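Local coordinates for protein dnab-like replicative helicase (Bacillus phage SPP1, PDB 3BH0) that probably unwinds duplex DNA in the 5'-3' direction at the phage replication fork, powered by ATP hydrolysis, this chain being its ATPase domain, at residues 59-64 with 288-293; 265-270 with 298-303. All coordinates share one frame; numbering follows the deposited sequence.

Contact 1 of 2, residues 59-64 with 288-293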
loop_
_atom_site.group_PDB
_atom_site.type_symbol
_atom_site.label_atom_id
_atom_site.label_comp_id
_atom_site.label_asym_id
_atom_site.label_seq_id
_atom_site.Cartn_x
_atom_site.Cartn_y
_atom_site.Cartn_z
ATOM N N ASP A 59 -2.873 -7.407 10.091
ATOM C CA ASP A 59 -1.594 -7.910 10.575
ATOM C C ASP A 59 -1.760 -9.238 11.322
ATOM O O ASP A 59 -0.875 -10.079 11.287
ATOM C CB ASP A 59 -0.891 -6.856 11.446
ATOM C CG ASP A 59 -0.589 -5.570 10.688
ATOM O OD1 ASP A 59 -0.618 -5.594 9.443
ATOM O OD2 ASP A 59 -0.333 -4.528 11.329
ATOM N N ARG A 60 -2.906 -9.428 11.971
ATOM C CA ARG A 60 -3.243 -10.717 12.575
ATOM C C ARG A 60 -3.267 -11.821 11.517
ATOM O O ARG A 60 -2.720 -12.909 11.744
ATOM C CB ARG A 60 -4.588 -10.662 13.309
ATOM C CG ARG A 60 -4.703 -11.642 14.487
ATOM C CD ARG A 60 -6.052 -11.520 15.235
ATOM N NE ARG A 60 -7.109 -12.349 14.631
ATOM C CZ ARG A 60 -8.326 -12.562 15.155
ATOM N NH1 ARG A 60 -8.683 -12.014 16.317
ATOM N NH2 ARG A 60 -9.201 -13.337 14.514
ATOM N N MET A 61 -3.876 -11.542 10.363
ATOM C CA MET A 61 -3.966 -12.533 9.283
ATOM C C MET A 61 -2.621 -12.810 8.607
ATOM O O MET A 61 -2.306 -13.968 8.303
ATOM C CB MET A 61 -4.988 -12.101 8.227
ATOM C CG MET A 61 -6.430 -11.950 8.727
ATOM S SD MET A 61 -7.520 -11.259 7.451
ATOM C CE MET A 61 -7.835 -12.710 6.448
ATOM N N THR A 62 -1.841 -11.749 8.376
ATOM C CA THR A 62 -0.592 -11.836 7.619
ATOM C C THR A 62 0.643 -12.064 8.494
ATOM O O THR A 62 1.607 -12.690 8.051
ATOM C CB THR A 62 -0.345 -10.567 6.769
ATOM O OG1 THR A 62 -0.164 -9.430 7.629
ATOM C CG2 THR A 62 -1.493 -10.318 5.777
ATOM N N TYR A 63 0.592 -11.557 9.733
ATOM C CA TYR A 63 1.735 -11.490 10.663
ATOM C C TYR A 63 2.787 -10.480 10.209
ATOM O O TYR A 63 3.949 -10.545 10.609
ATOM C CB TYR A 63 2.313 -12.883 11.034
ATOM C CG TYR A 63 1.452 -13.583 12.085
ATOM C CD1 TYR A 63 0.568 -14.606 11.729
ATOM C CD2 TYR A 63 1.471 -13.166 13.425
ATOM C CE1 TYR A 63 -0.242 -15.224 12.678
ATOM C CE2 TYR A 63 0.663 -13.781 14.383
ATOM C CZ TYR A 63 -0.185 -14.811 14.004
ATOM O OH TYR A 63 -0.997 -15.413 14.943
ATOM N N GLY A 64 2.331 -9.519 9.398
ATOM C CA GLY A 64 3.186 -8.491 8.807
ATOM C C GLY A 64 3.601 -8.847 7.393
ATOM O O GLY A 64 3.515 -10.015 6.979
ATOM N N ASP A 288 0.442 -17.408 1.942
ATOM C CA ASP A 288 0.945 -18.054 3.144
ATOM C C ASP A 288 0.018 -17.766 4.331
ATOM O O ASP A 288 0.481 -17.387 5.399
ATOM C CB ASP A 288 2.365 -17.534 3.433
ATOM C CG ASP A 288 3.207 -18.507 4.263
ATOM O OD1 ASP A 288 3.170 -19.742 3.995
ATOM O OD2 ASP A 288 3.928 -18.025 5.180
ATOM N N GLY A 289 -1.286 -17.942 4.145
ATOM C CA GLY A 289 -2.230 -17.645 5.205
ATOM C C GLY A 289 -3.673 -17.516 4.772
ATOM O O GLY A 289 -4.001 -17.798 3.616
ATOM N N PRO A 290 -4.548 -17.072 5.705
ATOM C CA PRO A 290 -6.014 -17.056 5.539
ATOM C C PRO A 290 -6.520 -15.927 4.623
ATOM O O PRO A 290 -5.937 -14.842 4.601
ATOM C CB PRO A 290 -6.523 -16.804 6.969
ATOM C CG PRO A 290 -5.435 -15.979 7.614
ATOM C CD PRO A 290 -4.138 -16.505 7.014
ATOM N N VAL A 291 -7.591 -16.178 3.876
ATOM C CA VAL A 291 -8.307 -15.066 3.270
ATOM C C VAL A 291 -9.454 -14.623 4.181
ATOM O O VAL A 291 -9.773 -15.291 5.178
ATOM C CB VAL A 291 -8.770 -15.318 1.789
ATOM C CG1 VAL A 291 -7.565 -15.465 0.868
ATOM C CG2 VAL A 291 -9.758 -16.490 1.660
ATOM N N GLY A 292 -10.031 -13.474 3.860
ATOM C CA GLY A 292 -11.175 -12.957 4.589
ATOM C C GLY A 292 -11.212 -11.450 4.512
ATOM O O GLY A 292 -10.338 -10.835 3.904
ATOM N N THR A 293 -12.216 -10.871 5.161
ATOM C CA THR A 293 -12.496 -9.449 5.102
ATOM C C THR A 293 -12.176 -8.806 6.439
ATOM O O THR A 293 -12.493 -9.357 7.484
ATOM C CB THR A 293 -13.991 -9.213 4.762
ATOM O OG1 THR A 293 -14.273 -9.710 3.446
ATOM C CG2 THR A 293 -14.358 -7.740 4.832
#

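Contact 2 of 2, residues 265-270 with 298-303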
loop_
_atom_site.group_PDB
_atom_site.type_symbol
_atom_site.label_atom_id
_atom_site.label_comp_id
_atom_site.label_asym_id
_atom_site.label_seq_id
_atom_site.Cartn_x
_atom_site.Cartn_y
_atom_site.Cartn_z
ATOM N N ARG A 265 -16.187 0.261 -0.199
ATOM C CA ARG A 265 -16.855 1.181 0.712
ATOM C C ARG A 265 -18.351 1.163 0.374
ATOM O O ARG A 265 -18.783 1.803 -0.580
ATOM C CB ARG A 265 -16.231 2.560 0.545
ATOM C CG ARG A 265 -16.616 3.573 1.588
ATOM C CD ARG A 265 -15.941 4.899 1.296
ATOM N NE ARG A 265 -16.917 5.978 1.353
ATOM C CZ ARG A 265 -17.299 6.722 0.316
ATOM N NH1 ARG A 265 -16.764 6.541 -0.885
ATOM N NH2 ARG A 265 -18.218 7.661 0.490
ATOM N N ASP A 266 -19.131 0.393 1.134
ATOM C CA ASP A 266 -20.537 0.105 0.783
ATOM C C ASP A 266 -21.399 1.350 0.562
ATOM O O ASP A 266 -22.290 1.341 -0.296
ATOM C CB ASP A 266 -21.208 -0.837 1.810
ATOM C CG ASP A 266 -22.552 -1.401 1.316
ATOM O OD1 ASP A 266 -22.657 -2.615 1.038
ATOM O OD2 ASP A 266 -23.526 -0.646 1.192
ATOM N N ASP A 267 -21.129 2.410 1.325
ATOM C CA ASP A 267 -21.983 3.604 1.296
ATOM C C ASP A 267 -21.735 4.524 0.096
ATOM O O ASP A 267 -22.480 5.489 -0.110
ATOM C CB ASP A 267 -21.986 4.365 2.653
ATOM C CG ASP A 267 -20.630 4.967 3.014
ATOM O OD1 ASP A 267 -19.707 4.946 2.171
ATOM O OD2 ASP A 267 -20.489 5.473 4.147
ATOM N N TYR A 268 -20.707 4.209 -0.693
ATOM C CA TYR A 268 -20.554 4.794 -2.019
ATOM C C TYR A 268 -21.643 4.268 -2.945
ATOM O O TYR A 268 -22.174 5.008 -3.754
ATOM C CB TYR A 268 -19.176 4.501 -2.625
ATOM C CG TYR A 268 -18.966 5.150 -3.979
ATOM C CD1 TYR A 268 -18.611 6.501 -4.073
ATOM C CD2 TYR A 268 -19.133 4.428 -5.160
ATOM C CE1 TYR A 268 -18.428 7.121 -5.300
ATOM C CE2 TYR A 268 -18.945 5.036 -6.406
ATOM C CZ TYR A 268 -18.587 6.386 -6.467
ATOM O OH TYR A 268 -18.392 7.022 -7.689
ATOM N N TYR A 269 -21.972 2.988 -2.805
ATOM C CA TYR A 269 -22.887 2.305 -3.715
ATOM C C TYR A 269 -24.363 2.334 -3.283
ATOM O O TYR A 269 -25.249 2.603 -4.103
ATOM C CB TYR A 269 -22.425 0.864 -3.957
ATOM C CG TYR A 269 -21.172 0.778 -4.789
ATOM C CD1 TYR A 269 -21.140 1.285 -6.097
ATOM C CD2 TYR A 269 -20.015 0.213 -4.276
ATOM C CE1 TYR A 269 -19.986 1.230 -6.864
ATOM C CE2 TYR A 269 -18.862 0.151 -5.038
ATOM C CZ TYR A 269 -18.856 0.660 -6.329
ATOM O OH TYR A 269 -17.718 0.591 -7.085
ATOM N N ASP A 270 -24.628 2.035 -2.013
ATOM C CA ASP A 270 -25.977 2.109 -1.487
ATOM C C ASP A 270 -25.993 3.166 -0.397
ATOM O O ASP A 270 -25.297 3.037 0.606
ATOM C CB ASP A 270 -26.424 0.741 -0.956
ATOM C CG ASP A 270 -27.540 0.842 0.090
ATOM O OD1 ASP A 270 -28.300 1.839 0.105
ATOM O OD2 ASP A 270 -27.646 -0.089 0.909
ATOM N N PHE A 298 -13.645 4.502 8.363
ATOM C CA PHE A 298 -12.946 5.433 7.515
ATOM C C PHE A 298 -13.354 6.837 7.907
ATOM O O PHE A 298 -14.541 7.168 7.877
ATOM C CB PHE A 298 -13.297 5.141 6.057
ATOM C CG PHE A 298 -12.747 6.134 5.084
ATOM C CD1 PHE A 298 -11.397 6.493 5.111
ATOM C CD2 PHE A 298 -13.565 6.683 4.103
ATOM C CE1 PHE A 298 -10.881 7.395 4.190
ATOM C CE2 PHE A 298 -13.052 7.591 3.168
ATOM C CZ PHE A 298 -11.710 7.945 3.212
ATOM N N ILE A 299 -12.378 7.651 8.296
ATOM C CA ILE A 299 -12.642 9.051 8.620
ATOM C C ILE A 299 -12.310 9.854 7.375
ATOM O O ILE A 299 -11.169 10.291 7.173
ATOM C CB ILE A 299 -11.856 9.571 9.879
ATOM C CG1 ILE A 299 -11.989 8.621 11.080
ATOM C CG2 ILE A 299 -12.276 11.008 10.243
ATOM C CD1 ILE A 299 -13.405 8.108 11.386
ATOM N N LYS A 300 -13.340 10.011 6.546
ATOM C CA LYS A 300 -13.270 10.672 5.249
ATOM C C LYS A 300 -12.467 11.967 5.297
ATOM O O LYS A 300 -11.390 12.064 4.701
ATOM C CB LYS A 300 -14.689 10.932 4.726
ATOM C CG LYS A 300 -15.409 9.670 4.279
ATOM C CD LYS A 300 -16.947 9.746 4.373
ATOM C CE LYS A 300 -17.624 8.603 3.563
ATOM N NZ LYS A 300 -17.365 7.210 4.074
ATOM N N GLU A 301 -12.992 12.937 6.040
ATOM C CA GLU A 301 -12.432 14.278 6.141
ATOM C C GLU A 301 -10.921 14.315 6.434
ATOM O O GLU A 301 -10.239 15.293 6.113
ATOM C CB GLU A 301 -13.209 15.072 7.205
ATOM C CG GLU A 301 -13.025 14.525 8.634
ATOM C CD GLU A 301 -13.930 15.180 9.663
ATOM O OE1 GLU A 301 -14.362 16.336 9.430
ATOM O OE2 GLU A 301 -14.202 14.532 10.712
ATOM N N TYR A 302 -10.393 13.262 7.048
ATOM C CA TYR A 302 -8.976 13.260 7.405
ATOM C C TYR A 302 -8.147 12.216 6.641
ATOM O O TYR A 302 -6.923 12.179 6.765
ATOM C CB TYR A 302 -8.792 13.095 8.919
ATOM C CG TYR A 302 -9.430 14.178 9.764
ATOM C CD1 TYR A 302 -9.203 15.537 9.503
ATOM C CD2 TYR A 302 -10.238 13.844 10.851
ATOM C CE1 TYR A 302 -9.784 16.537 10.296
ATOM C CE2 TYR A 302 -10.826 14.828 11.649
ATOM C CZ TYR A 302 -10.594 16.172 11.372
ATOM O OH TYR A 302 -11.178 17.134 12.183
ATOM N N GLY A 303 -8.824 11.379 5.859
ATOM C CA GLY A 303 -8.178 10.286 5.145
ATOM C C GLY A 303 -7.546 9.317 6.120
ATOM O O GLY A 303 -6.479 8.750 5.850
#

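Contact 1 of 2, residues 59-64 with 288-293
Met61, in the last turn of helix 56-62, lies against the loop that leads into strand 292-299 and meets it at Pro290, Val291 and Gly292. Most of the contact is apolar. The methionine chain starts with CG anti to its carbonyl carbon (chi1 -61°) and bends only at chi3 (79°), which brings the terminal methyl down onto the backbone: CE lies 3.4 Å from C of Val291 and 3.5 Å from N of Gly292. An unbranched, flexible side chain suits this place, because it can span from Pro290 to the backbone of Val291 and Gly292. Gly292 keeps that strip low, and its backbone angles, with positive phi (152°), are ones that only glycine adopts comfortably. Nearer the helix, Met61 CB faces CG of Pro290 at 4.0 Å, so the pyrrolidine ring touches the root of the side chain while the methyl reaches farther along the loop.

Backbone carbonyls take part too. Pro290 CD comes within 3.4 Å of Met61 O, a close C-H to carbonyl approach, and Met61 CE lies 3.4 Å from Pro290 O; no conventional hydrogen bond spans the segments. The hairpin turn is held within itself, Pro290 O accepting from His286 ND1.

Within 59-64 the helix ends in its own polar turn. Thr62 OG1, also bonded to Leu58 O, takes the N-H of Gly64 at 3.1 Å in an ST turn, and Tyr63 leaves the helix with positive phi. The whole is surface packing of a helix end on the turn of a beta hairpin, strands 278-286 and 292-299, in the P-loop ATPase domain of a DnaB-family helicase.

Contact 2 of 2, residues 265-270 with 298-303
A small salt-bridge network at the surface of the P-loop ATPase domain joins the end of strand 259-265 and the short, weakly bonded helix 266-269 to the end of strand 292-299 and the 3-10 turn after it. Asp267 is its acidic centre, with Lys300 and Arg265 as the cations. Lys300 NZ reaches Asp267 OD2 at 3.6 Å, a long salt bridge between side chains that extend from opposite directions. On the same carboxylate, OD1 pairs with Arg265 NE at 3.1 Å. OD2 also accepts from the backbone N of Asn277, which would help to fix the rotation of the carboxylate. Asp267 CG sits between its backbone N and carbonyl carbon (chi1 65°), directing the short acid back toward Arg265.

The two cations come close as well: Lys300 NZ lies 3.0 Å from Arg265 NE, at the edge of the guanidinium and near its plane. Both are donors, so no bond forms. The shared carboxylate probably offsets the charge. Beside them, Lys300 CE approaches Arg265 NH2 at 3.3 Å. The far side of the arginine has another duty, since NH1 donates to Ser78 O, in the probable P-loop.

Phe298 adds an apolar element. An aromatic fits here mainly because Val279 and Phe305 give it apolar neighbours. Arg265 CD grazes the ring, 4.1 Å from Phe298 CD2, with ring and guanidinium planes 61° apart, and Lys300 CA lies over one ring face, toward its rim. The three-residue salt-bridge network thus ties the C-terminal ends of strands 259-265 and 292-299 across the intervening strand 278-286, close to a loop whose sequence fits a Walker A motif.

Both contacts are surface contacts that use strand 292-299, contact 1 where the strand begins and contact 2 where it ends, with centres about 23 Å apart and nearest atoms about 10 Å apart. Their partners differ. Contact 1 brings in helix 56-62, far away in sequence, while contact 2 joins the strand to the end of strand 259-265, two strands away in the sheet, and the helix after it. The chemistry differs too: a methionine packs on a proline and on loop backbone at the hairpin turn, with no ionic pair, whereas partly exposed charged side chains share a carboxylate at the other end, nearer the probable nucleotide-binding loop.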